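Local coordinates for protein trichosurin (Trichosurus vulpecula, PDB 2RA6) that probably binds and carries small hydrophobic molecules as a homodimeric milk-whey lipocalin, here holding 4-ethylphenol in its barrel, at residues L78-T83 and R87-N92. The protein carries 1 engineered substitution. Residues are numbered along the deposited sequence; the frame is centred on the assembly and turned at random.
Sequences LTAFKT and RQFKLN. With ETY (4-ethylphenol), chain P.
Gln88 O faces Thr83, whose backbone N reaches it directly only in a weak bond (N-H...O 130°). The stronger partner of that amide is a water, which takes the N-H at 2.9 Å from Thr83 N and also lies beside Gln88 O. Thr83 OG1 approaches Gln88 O to 3.0 Å, a possible bond whose proton is not settled. The threonine hydroxyl, set between its own backbone N and carbonyl carbon (chi1 68°), also accepts a hydrogen bond from Glu85 N in the turn; a valine in its place would probably leave the Glu85 amide without its acceptor and remove the hydroxyl that lies beside Gln88 O. Phe89 lays its CB 3.8 Å from Ala80 CB. Phe89 and Lys82 form an antiparallel non-hydrogen-bonded pair, and CD1 of Phe89 lies 3.7 Å from Lys82 CA. Antiparallel pairing of strands 72-82 and 88-92 makes this a beta hairpin of the lipocalin barrel, with Ala80 CB 3.8 Å from C2 of the bound 4-ethylphenol. Lys90 forms the hydrogen-bonded pair with Phe81: its N donates in the carbonyl plane to Phe81 O (2.8 Å), and its O accepts a hydrogen bond from Phe81 N. Its extended side chain runs past Phe81, CE 3.6 Å from Phe81 CB. Leu91 puts CD1 near Leu78 CB and 3.3 Å from Thr79 O. At Asn92 direct pairing gives way to a water that accepts from Asn92 N and donates to Thr79 O.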
loop_
_atom_site.group_PDB
_atom_site.type_symbol
_atom_site.label_atom_id
_atom_site.label_comp_id
_atom_site.label_asym_id
_atom_site.label_seq_id
_atom_site.Cartn_x
_atom_site.Cartn_y
_atom_site.Cartn_z
ATOM N N LEU B 78 13.379 14.524 -5.949
ATOM C CA LEU B 78 13.259 13.381 -5.058
ATOM C C LEU B 78 13.715 12.125 -5.764
ATOM O O LEU B 78 13.690 12.049 -6.990
ATOM C CB LEU B 78 11.809 13.209 -4.618
ATOM C CG LEU B 78 11.227 14.346 -3.777
ATOM C CD1 LEU B 78 9.721 14.210 -3.722
ATOM C CD2 LEU B 78 11.840 14.319 -2.381
ATOM N N THR B 79 14.141 11.141 -4.987
ATOM C CA THR B 79 14.571 9.880 -5.555
ATOM C C THR B 79 13.831 8.743 -4.867
ATOM O O THR B 79 13.824 8.645 -3.635
ATOM C CB THR B 79 16.089 9.657 -5.384
ATOM O OG1 THR B 79 16.807 10.635 -6.149
ATOM C CG2 THR B 79 16.476 8.264 -5.862
ATOM N N ALA B 80 13.181 7.910 -5.673
ATOM C CA ALA B 80 12.463 6.741 -5.174
ATOM C C ALA B 80 13.395 5.577 -5.464
ATOM O O ALA B 80 13.678 5.269 -6.624
ATOM C CB ALA B 80 11.146 6.566 -5.915
ATOM N N PHE B 81 13.889 4.941 -4.411
ATOM C CA PHE B 81 14.823 3.831 -4.576
ATOM C C PHE B 81 14.139 2.494 -4.811
ATOM O O PHE B 81 13.101 2.200 -4.221
ATOM C CB PHE B 81 15.743 3.743 -3.357
ATOM C CG PHE B 81 16.576 4.974 -3.148
ATOM C CD1 PHE B 81 16.055 6.085 -2.491
ATOM C CD2 PHE B 81 17.875 5.032 -3.634
ATOM C CE1 PHE B 81 16.818 7.239 -2.322
ATOM C CE2 PHE B 81 18.646 6.177 -3.472
ATOM C CZ PHE B 81 18.118 7.286 -2.814
ATOM N N LYS B 82 14.725 1.683 -5.684
ATOM C CA LYS B 82 14.158 0.378 -5.992
ATOM C C LYS B 82 14.246 -0.557 -4.792
ATOM O O LYS B 82 15.082 -0.378 -3.904
ATOM C CB LYS B 82 14.889 -0.251 -7.182
ATOM C CG LYS B 82 16.351 -0.560 -6.908
ATOM C CD LYS B 82 16.999 -1.255 -8.093
ATOM C CE LYS B 82 18.424 -1.677 -7.771
ATOM N NZ LYS B 82 19.290 -0.517 -7.428
ATOM N N THR B 83 13.365 -1.548 -4.766
ATOM C CA THR B 83 13.342 -2.532 -3.692
ATOM C C THR B 83 13.532 -3.901 -4.328
ATOM O O THR B 83 13.723 -4.003 -5.539
ATOM C CB THR B 83 11.996 -2.526 -2.944
ATOM O OG1 THR B 83 10.967 -3.012 -3.814
ATOM C CG2 THR B 83 11.645 -1.116 -2.488
ATOM N N ARG B 87 8.555 -2.751 -9.573
ATOM C CA ARG B 87 7.520 -1.722 -9.521
ATOM C C ARG B 87 7.247 -1.163 -8.126
ATOM O O ARG B 87 6.334 -0.360 -7.951
ATOM C CB ARG B 87 6.217 -2.238 -10.145
ATOM C CG ARG B 87 5.348 -3.066 -9.230
ATOM C CD ARG B 87 4.165 -3.656 -9.980
ATOM N NE ARG B 87 3.289 -4.404 -9.084
ATOM C CZ ARG B 87 2.586 -3.855 -8.099
ATOM N NH1 ARG B 87 2.656 -2.546 -7.885
ATOM N NH2 ARG B 87 1.815 -4.612 -7.332
ATOM N N GLN B 88 8.026 -1.588 -7.139
ATOM C CA GLN B 88 7.867 -1.077 -5.779
ATOM C C GLN B 88 9.109 -0.263 -5.435
ATOM O O GLN B 88 10.236 -0.710 -5.660
ATOM C CB GLN B 88 7.717 -2.212 -4.770
ATOM C CG GLN B 88 7.296 -1.726 -3.387
ATOM C CD GLN B 88 7.229 -2.840 -2.366
ATOM O OE1 GLN B 88 6.858 -3.968 -2.690
ATOM N NE2 GLN B 88 7.573 -2.524 -1.117
ATOM N N PHE B 89 8.901 0.925 -4.876
ATOM C CA PHE B 89 10.008 1.802 -4.519
ATOM C C PHE B 89 9.837 2.348 -3.115
ATOM O O PHE B 89 8.759 2.264 -2.531
ATOM C CB PHE B 89 10.078 2.968 -5.510
ATOM C CG PHE B 89 10.173 2.537 -6.940
ATOM C CD1 PHE B 89 11.410 2.373 -7.551
ATOM C CD2 PHE B 89 9.021 2.259 -7.669
ATOM C CE1 PHE B 89 11.501 1.934 -8.874
ATOM C CE2 PHE B 89 9.098 1.818 -8.991
ATOM C CZ PHE B 89 10.342 1.655 -9.594
ATOM N N LYS B 90 10.921 2.884 -2.569
ATOM C CA LYS B 90 10.894 3.486 -1.244
ATOM C C LYS B 90 11.277 4.955 -1.391
ATOM O O LYS B 90 12.231 5.287 -2.093
ATOM C CB LYS B 90 11.869 2.767 -0.307
ATOM C CG LYS B 90 13.269 2.592 -0.863
ATOM C CD LYS B 90 14.123 1.743 0.071
ATOM C CE LYS B 90 15.489 1.462 -0.530
ATOM N NZ LYS B 90 16.334 0.653 0.391
ATOM N N LEU B 91 10.531 5.834 -0.730
ATOM C CA LEU B 91 10.791 7.266 -0.812
ATOM C C LEU B 91 10.735 7.962 0.539
ATOM O O LEU B 91 9.786 7.781 1.298
ATOM C CB LEU B 91 9.773 7.932 -1.745
ATOM C CG LEU B 91 9.778 9.467 -1.757
ATOM C CD1 LEU B 91 11.024 9.976 -2.461
ATOM C CD2 LEU B 91 8.536 9.986 -2.458
ATOM N N ASN B 92 11.763 8.749 0.838
ATOM C CA ASN B 92 11.803 9.504 2.082
ATOM C C ASN B 92 11.274 10.899 1.770
ATOM O O ASN B 92 11.957 11.704 1.134
ATOM C CB ASN B 92 13.239 9.591 2.616
ATOM C CG ASN B 92 13.361 10.500 3.831
ATOM O OD1 ASN B 92 12.538 10.451 4.745
ATOM N ND2 ASN B 92 14.402 11.327 3.850
HETATM C C8 ETY P . 5.599 10.150 -8.479
HETATM C C7 ETY P . 6.544 8.951 -8.353
HETATM C CG ETY P . 7.972 9.330 -8.071
HETATM C C3 ETY P . 8.384 9.701 -6.764
HETATM C C2 ETY P . 9.724 10.055 -6.497
HETATM C C5 ETY P . 8.946 9.324 -9.113
HETATM C C6 ETY P . 10.289 9.679 -8.856
HETATM C C1 ETY P . 10.670 10.043 -7.544
HETATM O O1 ETY P . 11.970 10.384 -7.286
HETATM O O HOH W 1 14.068 8.723 -0.875
HETATM O O HOH W 2 12.033 -1.815 -7.288
#